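Probable N-acetyl-gamma-glutamyl-phosphate reductase (Arabidopsis thaliana, PDB 2Q49) probably catalyses the NADPH-dependent reduction of N-acetyl-gamma-glutamyl phosphate to N-acetylglutamate semialdehyde, a step of arginine biosynthesis in the chloroplast. Local coordinates at the interface of chains A and B and the interface of chains A and C. Numbering follows the deposited sequence. Chains: chain A/B/C, Probable N-acetyl-gamma-glutamyl-phosphate reductase.

Contact 1: the interface of chains A and B. Residues chain A 27, 195, 199; chain B 203, 206, 208-209.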
loop_
_atom_site.group_PDB
_atom_site.type_symbol
_atom_site.label_atom_id
_atom_site.label_comp_id
_atom_site.label_asym_id
_atom_site.label_seq_id
_atom_site.Cartn_x
_atom_site.Cartn_y
_atom_site.Cartn_z
ATOM N N TYR A 27 -0.287 16.038 -12.513
ATOM C CA TYR A 27 0.444 14.792 -12.754
ATOM C C TYR A 27 0.828 14.571 -14.218
ATOM O O TYR A 27 1.960 14.135 -14.509
ATOM C CB TYR A 27 -0.359 13.570 -12.240
ATOM C CG TYR A 27 -0.432 13.462 -10.723
ATOM C CD1 TYR A 27 0.669 13.777 -9.934
ATOM C CD2 TYR A 27 -1.591 13.031 -10.077
ATOM C CE1 TYR A 27 0.619 13.671 -8.545
ATOM C CE2 TYR A 27 -1.648 12.914 -8.680
ATOM C CZ TYR A 27 -0.541 13.240 -7.931
ATOM O OH TYR A 27 -0.571 13.161 -6.569
ATOM N N SER A 195 -3.943 7.891 -9.187
ATOM C CA SER A 195 -3.260 9.015 -9.813
ATOM C C SER A 195 -4.143 9.597 -10.911
ATOM O O SER A 195 -4.003 10.765 -11.284
ATOM C CB SER A 195 -1.909 8.579 -10.395
ATOM O OG SER A 195 -2.062 7.651 -11.451
ATOM N N ARG A 199 -4.164 15.517 -8.755
ATOM C CA ARG A 199 -3.533 16.007 -7.544
ATOM C C ARG A 199 -4.389 16.993 -6.747
ATOM O O ARG A 199 -3.883 17.690 -5.865
ATOM C CB ARG A 199 -2.193 16.658 -7.897
ATOM C CG ARG A 199 -1.284 16.903 -6.701
ATOM C CD ARG A 199 -0.021 17.624 -7.121
ATOM N NE ARG A 199 1.013 17.570 -6.097
ATOM C CZ ARG A 199 2.013 18.442 -5.999
ATOM N NH1 ARG A 199 2.107 19.443 -6.867
ATOM N NH2 ARG A 199 2.923 18.317 -5.037
ATOM N N GLU B 203 -3.035 18.379 0.246
ATOM C CA GLU B 203 -2.347 17.814 -0.912
ATOM C C GLU B 203 -1.333 16.774 -0.445
ATOM O O GLU B 203 -1.297 15.641 -0.939
ATOM C CB GLU B 203 -1.611 18.918 -1.676
ATOM C CG GLU B 203 -1.081 18.492 -3.021
ATOM C CD GLU B 203 -0.230 19.568 -3.684
ATOM O OE1 GLU B 203 0.936 19.746 -3.279
ATOM O OE2 GLU B 203 -0.732 20.240 -4.607
ATOM N N LEU B 206 -2.428 13.061 0.193
ATOM C CA LEU B 206 -3.129 12.305 -0.835
ATOM C C LEU B 206 -2.453 10.929 -0.981
ATOM O O LEU B 206 -1.266 10.768 -0.661
ATOM C CB LEU B 206 -3.058 13.042 -2.177
ATOM C CG LEU B 206 -3.957 14.279 -2.347
ATOM C CD1 LEU B 206 -3.689 14.984 -3.704
ATOM C CD2 LEU B 206 -5.414 13.832 -2.235
ATOM N N SER B 208 -1.593 9.360 -3.744
ATOM C CA SER B 208 -0.546 9.458 -4.742
ATOM C C SER B 208 0.723 10.141 -4.231
ATOM O O SER B 208 1.823 9.899 -4.764
ATOM C CB SER B 208 -1.044 10.208 -5.980
ATOM O OG SER B 208 -2.185 9.604 -6.561
ATOM N N GLU B 209 0.586 11.007 -3.226
ATOM C CA GLU B 209 1.746 11.710 -2.675
ATOM C C GLU B 209 2.377 10.934 -1.524
ATOM O O GLU B 209 3.574 11.051 -1.279
ATOM C CB GLU B 209 1.356 13.107 -2.133
ATOM C CG GLU B 209 0.636 14.083 -3.108
ATOM C CD GLU B 209 1.535 14.663 -4.181
ATOM O OE1 GLU B 209 2.628 15.165 -3.849
ATOM O OE2 GLU B 209 1.136 14.638 -5.365
HETATM O O HOH W 1 -3.582 20.141 -5.053
#
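A:Arg199 reaches between B:Glu203 and B:Glu209 with its CG anti to the backbone N (chi1 -166°) and its chain extended as far as NE. Its CB stays on its own side, over the rim of one face of the A:Tyr27 ring. CG lies 3.6 Å from B:Glu209 OE2, and CD then passes B:Glu203 OE2 at 3.7 Å. NE donates to B:Glu209 OE2 (3.0 Å), approaching from well above the carboxylate plane (58° out of it). CZ lies 3.4 Å from B:Glu203 CD, with the guanidinium and carboxylate stacked 15° from parallel. NH1 lies alongside the same carboxylate, 3.7 Å from B:Glu203 OE2. A:Arg199 NH2 forms a salt bridge with B:Glu203 OE1 at 3.0 Å, a face-on charge contact since its N-H points elsewhere; it also bonds B:Glu209 OE1 weakly. B:Glu209 OE2 accepts from the A:Tyr27 phenol OH (2.6 Å) too, met on its anti side. Water 1 joins A:Arg199 O to B:Glu203 OE2. A methionine at A:Arg199 would probably leave both carboxylates without this cation and take the NE donor from B:Glu209 OE2. The patch is a charged, two-fold-related seam that ties subunits A and B together within the homotetramer.

Contact 2: the interface of chains A and C. Residues chain A 211-213; chain C 251, 253, 297-298, 301.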
loop_
_atom_site.group_PDB
_atom_site.type_symbol
_atom_site.label_atom_id
_atom_site.label_comp_id
_atom_site.label_asym_id
_atom_site.label_seq_id
_atom_site.Cartn_x
_atom_site.Cartn_y
_atom_site.Cartn_z
ATOM N N ALA A 211 -6.897 3.261 0.001
ATOM C CA ALA A 211 -6.223 2.011 0.260
ATOM C C ALA A 211 -6.913 1.004 1.131
ATOM O O ALA A 211 -7.703 1.357 2.005
ATOM C CB ALA A 211 -4.848 2.306 0.842
ATOM N N GLU A 212 -6.569 -0.264 0.895
ATOM C CA GLU A 212 -7.089 -1.385 1.670
ATOM C C GLU A 212 -8.575 -1.631 1.439
ATOM O O GLU A 212 -9.282 -2.255 2.253
ATOM C CB GLU A 212 -6.773 -1.172 3.150
ATOM C CG GLU A 212 -5.275 -1.104 3.434
ATOM C CD GLU A 212 -4.557 -2.433 3.154
ATOM O OE1 GLU A 212 -4.861 -3.432 3.829
ATOM O OE2 GLU A 212 -3.691 -2.492 2.249
ATOM N N GLY A 213 -9.019 -1.136 0.288
ATOM C CA GLY A 213 -10.389 -1.287 -0.146
ATOM C C GLY A 213 -10.419 -0.823 -1.582
ATOM O O GLY A 213 -9.475 -0.184 -2.051
ATOM N N MET C 251 -4.067 -5.180 -1.946
ATOM C CA MET C 251 -4.582 -4.846 -0.623
ATOM C C MET C 251 -4.740 -6.181 0.088
ATOM O O MET C 251 -4.643 -7.238 -0.550
ATOM C CB MET C 251 -5.936 -4.134 -0.728
ATOM C CG MET C 251 -7.049 -4.985 -1.323
ATOM S SD MET C 251 -8.508 -4.021 -1.825
ATOM C CE MET C 251 -9.759 -5.286 -1.958
ATOM N N ARG C 253 -7.501 -7.096 2.620
ATOM C CA ARG C 253 -8.903 -7.490 2.776
ATOM C C ARG C 253 -9.871 -6.857 1.757
ATOM O O ARG C 253 -9.517 -5.948 1.003
ATOM C CB ARG C 253 -9.400 -7.126 4.192
ATOM C CG ARG C 253 -8.750 -7.890 5.354
ATOM C CD ARG C 253 -9.304 -7.403 6.701
ATOM N NE ARG C 253 -8.788 -8.170 7.825
ATOM C CZ ARG C 253 -9.216 -9.384 8.178
ATOM N NH1 ARG C 253 -10.185 -9.991 7.501
ATOM N NH2 ARG C 253 -8.658 -10.009 9.214
ATOM N N THR C 297 -15.398 -1.510 -0.434
ATOM C CA THR C 297 -14.997 -2.630 0.416
ATOM C C THR C 297 -14.425 -2.022 1.679
ATOM O O THR C 297 -14.455 -2.620 2.764
ATOM C CB THR C 297 -13.908 -3.576 -0.242
ATOM O OG1 THR C 297 -12.674 -2.870 -0.424
ATOM C CG2 THR C 297 -14.390 -4.118 -1.577
ATOM N N HIS C 298 -13.925 -0.802 1.543
ATOM C CA HIS C 298 -13.365 -0.099 2.693
ATOM C C HIS C 298 -14.372 -0.034 3.836
ATOM O O HIS C 298 -13.992 -0.063 5.012
ATOM C CB HIS C 298 -12.972 1.342 2.325
ATOM C CG HIS C 298 -12.361 1.482 0.962
ATOM N ND1 HIS C 298 -13.045 1.162 -0.196
ATOM C CD2 HIS C 298 -11.169 1.986 0.562
ATOM C CE1 HIS C 298 -12.308 1.473 -1.243
ATOM N NE2 HIS C 298 -11.160 1.977 -0.810
ATOM N N ARG C 301 -14.658 -3.696 5.704
ATOM C CA ARG C 301 -13.365 -4.209 6.108
ATOM C C ARG C 301 -13.304 -4.462 7.615
ATOM O O ARG C 301 -13.508 -3.545 8.406
ATOM C CB ARG C 301 -12.308 -3.172 5.707
ATOM C CG ARG C 301 -10.871 -3.556 5.913
ATOM C CD ARG C 301 -9.943 -2.526 5.235
ATOM N NE ARG C 301 -9.919 -1.211 5.876
ATOM C CZ ARG C 301 -9.897 -0.064 5.199
ATOM N NH1 ARG C 301 -9.914 -0.088 3.877
ATOM N NH2 ARG C 301 -9.816 1.105 5.833
HETATM O O HOH W 2 -8.940 3.365 3.716
HETATM O O HOH W 3 -7.231 -4.466 3.769
#
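The shortest direct polar bond runs from C:Arg301 NH1 to the backbone carbonyl A:Glu212 O, 2.8 Å long and fairly straight (154° at H). The donor stands above the carbonyl plane, with a C=O...N angle of only 97°, and does not follow a lone pair. C:Arg301 gets there through a bend at chi3 (70°), which turns the guanidinium across the A:Glu212 backbone. Its other amino group, NH2, reaches water 2, and that water also bonds A:Ala211 O at 2.9 Å. On the far side of A:Glu212, the carboxylate oxygen OE1 holds water 3 at 2.6 Å, and the water is in turn bonded to the backbone C:Arg253 N. Chain A thus offers two backbone carbonyls and a carboxylate to groups of chain C, partly through solvent. The side chains of A:Glu212 and C:Met251 run antiparallel alongside one another, C:Met251 CB lying 3.8 Å from A:Glu212 CA. Here a loop of chain A meets loop residues and the 3-10 helix 297-299 of chain C, the centre about 14 Å from the active-site C:Cys163. Tighter approaches around A:Gly213 are doubtful, but its CA sits over the centre of the C:His298 imidazole ring, 3.4 Å from CD2.

Contact 3: the interface of chains A and B. Residues chain A 203, 206, 209; chain B 27, 52, 198-200.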
loop_
_atom_site.group_PDB
_atom_site.type_symbol
_atom_site.label_atom_id
_atom_site.label_comp_id
_atom_site.label_asym_id
_atom_site.label_seq_id
_atom_site.Cartn_x
_atom_site.Cartn_y
_atom_site.Cartn_z
ATOM N N GLU A 203 -10.684 15.242 -0.082
ATOM C CA GLU A 203 -10.821 14.295 1.004
ATOM C C GLU A 203 -10.924 12.876 0.474
ATOM O O GLU A 203 -10.305 11.969 1.004
ATOM C CB GLU A 203 -12.065 14.623 1.829
ATOM C CG GLU A 203 -12.322 13.659 2.971
ATOM C CD GLU A 203 -13.659 13.922 3.667
ATOM O OE1 GLU A 203 -14.701 13.375 3.217
ATOM O OE2 GLU A 203 -13.659 14.681 4.662
ATOM N N LEU A 206 -7.390 10.953 -0.280
ATOM C CA LEU A 206 -6.358 10.808 0.728
ATOM C C LEU A 206 -5.975 9.333 0.853
ATOM O O LEU A 206 -6.782 8.437 0.577
ATOM C CB LEU A 206 -6.875 11.287 2.087
ATOM C CG LEU A 206 -7.665 12.591 2.182
ATOM C CD1 LEU A 206 -8.003 12.830 3.639
ATOM C CD2 LEU A 206 -6.863 13.745 1.605
ATOM N N GLU A 209 -8.365 7.200 2.294
ATOM C CA GLU A 209 -9.631 7.016 1.568
ATOM C C GLU A 209 -9.373 6.440 0.164
ATOM O O GLU A 209 -9.959 6.881 -0.823
ATOM C CB GLU A 209 -10.395 8.350 1.426
ATOM C CG GLU A 209 -10.896 8.999 2.727
ATOM C CD GLU A 209 -11.792 8.069 3.558
ATOM O OE1 GLU A 209 -12.729 7.466 2.995
ATOM O OE2 GLU A 209 -11.554 7.950 4.784
ATOM N N TYR B 27 -10.974 11.442 12.417
ATOM C CA TYR B 27 -10.869 10.001 12.646
ATOM C C TYR B 27 -10.904 9.625 14.122
ATOM O O TYR B 27 -11.277 8.502 14.469
ATOM C CB TYR B 27 -9.612 9.430 11.978
ATOM C CG TYR B 27 -9.687 9.466 10.463
ATOM C CD1 TYR B 27 -10.849 9.074 9.795
ATOM C CD2 TYR B 27 -8.606 9.875 9.702
ATOM C CE1 TYR B 27 -10.928 9.085 8.414
ATOM C CE2 TYR B 27 -8.675 9.898 8.316
ATOM C CZ TYR B 27 -9.846 9.501 7.677
ATOM O OH TYR B 27 -9.950 9.568 6.306
ATOM N N LYS B 52 -20.653 20.302 10.184
ATOM C CA LYS B 52 -21.499 19.371 9.441
ATOM C C LYS B 52 -22.821 19.063 10.146
ATOM O O LYS B 52 -23.427 18.015 9.916
ATOM C CB LYS B 52 -20.729 18.064 9.176
ATOM C CG LYS B 52 -19.426 18.274 8.406
ATOM C CD LYS B 52 -18.772 16.980 7.953
ATOM C CE LYS B 52 -17.561 17.285 7.071
ATOM N NZ LYS B 52 -16.925 16.080 6.454
ATOM N N GLY B 198 -5.099 13.070 10.133
ATOM C CA GLY B 198 -6.503 13.422 10.071
ATOM C C GLY B 198 -7.095 13.303 8.683
ATOM O O GLY B 198 -6.400 12.947 7.725
ATOM N N ARG B 199 -8.377 13.643 8.577
ATOM C CA ARG B 199 -9.113 13.566 7.323
ATOM C C ARG B 199 -9.080 14.868 6.534
ATOM O O ARG B 199 -9.642 14.950 5.444
ATOM C CB ARG B 199 -10.566 13.164 7.613
ATOM C CG ARG B 199 -11.343 12.655 6.410
ATOM C CD ARG B 199 -12.684 12.076 6.821
ATOM N NE ARG B 199 -13.173 11.090 5.846
ATOM C CZ ARG B 199 -14.386 10.533 5.871
ATOM N NH1 ARG B 199 -15.250 10.869 6.813
ATOM N NH2 ARG B 199 -14.731 9.616 4.972
ATOM N N GLY B 200 -8.427 15.884 7.085
ATOM C CA GLY B 200 -8.324 17.165 6.400
ATOM C C GLY B 200 -7.864 17.008 4.955
ATOM O O GLY B 200 -7.049 16.142 4.638
#
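B:Tyr27 OH donates to A:Glu209 OE2 over 2.7 Å, using the anti lone pair of that oxygen, and the phenol ring and carboxylate lie nearly coplanar, 21° apart. B:Arg199 meets the same carboxylate crosswise: its NH2 forms a longer salt bridge to A:Glu209 OE1 (3.5 Å). A:Glu203 lies against one face of the guanidinium, the two planes stacked 12° apart, with NE 3.8 Å from A:Glu203 OE1. This is a charge contact across a face. The aliphatic stems pack below it, CG of A:Glu203 lying 3.7 Å from CG of B:Arg199. A:Leu206 adds a methyl, CD1, lying 3.9 Å from B:Arg199 CA and 3.6 Å from B:Gly200 O.

Further out, B:Arg199 CB rests over the rim of the B:Tyr27 ring, so the two residues that address A:Glu209 brace one another. A:Glu209 is folded back at chi2 (-56°), which brings its carboxylate to both. Farther off, B:Lys52 NZ is 4.0 Å from A:Glu203 OE2, but this lysine is poorly ordered and its link is doubtful. Shortening B:Arg199 to an alanine would probably strip the stacked partner from A:Glu203 and remove the guanidinium charge beside A:Glu209, while its bond from the tyrosine remained. The site secures the A-B pairing of subunits by matching an arginine and a tyrosine with two glutamates.

Contact 4: the interface of chains A and C. Residues chain A 191, 249, 256; chain C 189, 191, 214, 247, 249.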
loop_
_atom_site.group_PDB
_atom_site.type_symbol
_atom_site.label_atom_id
_atom_site.label_comp_id
_atom_site.label_asym_id
_atom_site.label_seq_id
_atom_site.Cartn_x
_atom_site.Cartn_y
_atom_site.Cartn_z
ATOM N N LYS A 191 -10.156 -0.703 -14.419
ATOM C CA LYS A 191 -9.517 -0.333 -13.168
ATOM C C LYS A 191 -8.399 0.690 -13.389
ATOM O O LYS A 191 -7.703 0.678 -14.418
ATOM C CB LYS A 191 -8.922 -1.575 -12.497
ATOM C CG LYS A 191 -9.836 -2.782 -12.453
ATOM C CD LYS A 191 -9.912 -3.527 -13.780
ATOM C CE LYS A 191 -10.895 -4.689 -13.644
ATOM N NZ LYS A 191 -10.464 -5.649 -12.575
ATOM N N MET A 249 -8.479 1.856 -7.728
ATOM C CA MET A 249 -7.541 0.992 -6.999
ATOM C C MET A 249 -6.691 1.674 -5.938
ATOM O O MET A 249 -6.377 2.858 -6.042
ATOM C CB MET A 249 -6.572 0.326 -7.990
ATOM C CG MET A 249 -7.225 -0.511 -9.052
ATOM S SD MET A 249 -8.259 -1.780 -8.293
ATOM C CE MET A 249 -9.906 -1.084 -8.604
ATOM N N GLN A 256 -6.196 -1.373 -16.113
ATOM C CA GLN A 256 -6.560 -2.601 -16.813
ATOM C C GLN A 256 -8.032 -2.559 -17.106
ATOM O O GLN A 256 -8.809 -2.042 -16.311
ATOM C CB GLN A 256 -6.309 -3.857 -15.961
ATOM C CG GLN A 256 -6.955 -5.131 -16.548
ATOM C CD GLN A 256 -6.679 -6.401 -15.719
ATOM O OE1 GLN A 256 -5.601 -6.558 -15.126
ATOM N NE2 GLN A 256 -7.642 -7.314 -15.698
ATOM N N ASP C 189 -17.300 -9.948 -12.694
ATOM C CA ASP C 189 -15.921 -9.465 -12.680
ATOM C C ASP C 189 -15.612 -9.187 -11.219
ATOM O O ASP C 189 -15.918 -8.115 -10.678
ATOM C CB ASP C 189 -15.771 -8.196 -13.510
ATOM C CG ASP C 189 -14.334 -7.833 -13.728
ATOM O OD1 ASP C 189 -13.660 -7.476 -12.741
ATOM O OD2 ASP C 189 -13.867 -7.926 -14.881
ATOM N N LYS C 191 -13.158 -9.081 -7.626
ATOM C CA LYS C 191 -11.891 -8.561 -7.126
ATOM C C LYS C 191 -11.704 -8.969 -5.675
ATOM O O LYS C 191 -12.650 -8.948 -4.888
ATOM C CB LYS C 191 -11.868 -7.029 -7.197
ATOM C CG LYS C 191 -12.037 -6.426 -8.588
ATOM C CD LYS C 191 -13.466 -6.464 -9.090
ATOM C CE LYS C 191 -13.600 -5.602 -10.359
ATOM N NZ LYS C 191 -14.968 -5.618 -10.949
ATOM N N ILE C 214 -2.879 -4.891 -10.414
ATOM C CA ILE C 214 -3.834 -5.984 -10.200
ATOM C C ILE C 214 -3.633 -7.019 -11.302
ATOM O O ILE C 214 -3.007 -6.730 -12.320
ATOM C CB ILE C 214 -5.317 -5.520 -10.287
ATOM C CG1 ILE C 214 -5.628 -5.079 -11.731
ATOM C CG2 ILE C 214 -5.601 -4.410 -9.247
ATOM C CD1 ILE C 214 -7.062 -4.560 -11.955
ATOM N N HIS C 247 -9.855 -11.249 -9.774
ATOM C CA HIS C 247 -8.901 -10.169 -10.001
ATOM C C HIS C 247 -8.264 -9.909 -8.641
ATOM O O HIS C 247 -8.960 -9.619 -7.665
ATOM C CB HIS C 247 -9.592 -8.883 -10.483
ATOM C CG HIS C 247 -10.229 -9.004 -11.835
ATOM N ND1 HIS C 247 -11.451 -9.601 -12.025
ATOM C CD2 HIS C 247 -9.757 -8.703 -13.067
ATOM C CE1 HIS C 247 -11.703 -9.677 -13.323
ATOM N NE2 HIS C 247 -10.691 -9.141 -13.974
ATOM N N MET C 249 -6.260 -7.819 -5.915
ATOM C CA MET C 249 -6.097 -6.422 -5.572
ATOM C C MET C 249 -4.884 -6.180 -4.689
ATOM O O MET C 249 -4.578 -6.982 -3.809
ATOM C CB MET C 249 -7.338 -5.909 -4.826
ATOM C CG MET C 249 -8.627 -5.988 -5.626
ATOM S SD MET C 249 -8.553 -5.066 -7.146
ATOM C CE MET C 249 -8.352 -6.346 -8.318
#
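Bends at chi2 (78°) and chi4 (-60°) carry A:Lys191 past C:Ile214 and set its ammonium NZ over the face of the C:His247 imidazole. In C:Ile214, chi1 (66°) places CG1 between the backbone N and carbonyl carbon and sends CD1 against the lysine. A:Lys191 NZ is 3.2 Å from C:His247 CD2 and sits above the ring in a cation-pi contact. It also reaches a salt bridge with C:Asp189 OD1 at 3.7 Å. C:Lys191 NZ forms a salt bridge with the same C:Asp189 OD1 (a weak hydrogen bond, 2.9 Å) and donates to the backbone C:Asp189 O (2.7 Å). The acidic group thus lies near both copies of Lys191, which would probably ease the closeness of the two ammonium groups, 4.8 Å apart between A:Lys191 NZ and C:Lys191 NZ.

The hydrocarbon part of A:Lys191 runs perpendicular to the C:Ile214 side chain, with CG tight against CD1 at 3.3 Å. A:Gln256 flanks the same groups: its NE2 lies at the edge of the C:His247 ring, in plane, and its OE1 is 3.7 Å from C:Ile214 CG1. Strands 187-193 and 247-249 of chain A face strands 187-193 and 248-249 of chain C near the two-fold axis. Close to that axis the two copies of Met249, alike in all their side-chain torsions, touch sulfur to sulfur, A:Met249 SD lying 3.5 Å from C:Met249 SD.

Contacts 1 and 3, about 15 Å apart between the centres of their C-alpha atoms, are symmetry-related patches of the A-B interface: Tyr27, Arg199, Glu203, Leu206 and Glu209 recur with the chains exchanged, the salt bridges being longer in contact 3. Contacts 2 and 4, about 12 Å apart, belong to the A-C interface. The segment from Glu203 to Ile214 serves both: in chain A it supplies contact 3 and the loop of contact 2, whose centres are about 16 Å apart. This stretch may couple the two subunit pairings of the homotetramer. The centres of contacts 2 and 4 are about 14 and 15 Å from C:Cys163.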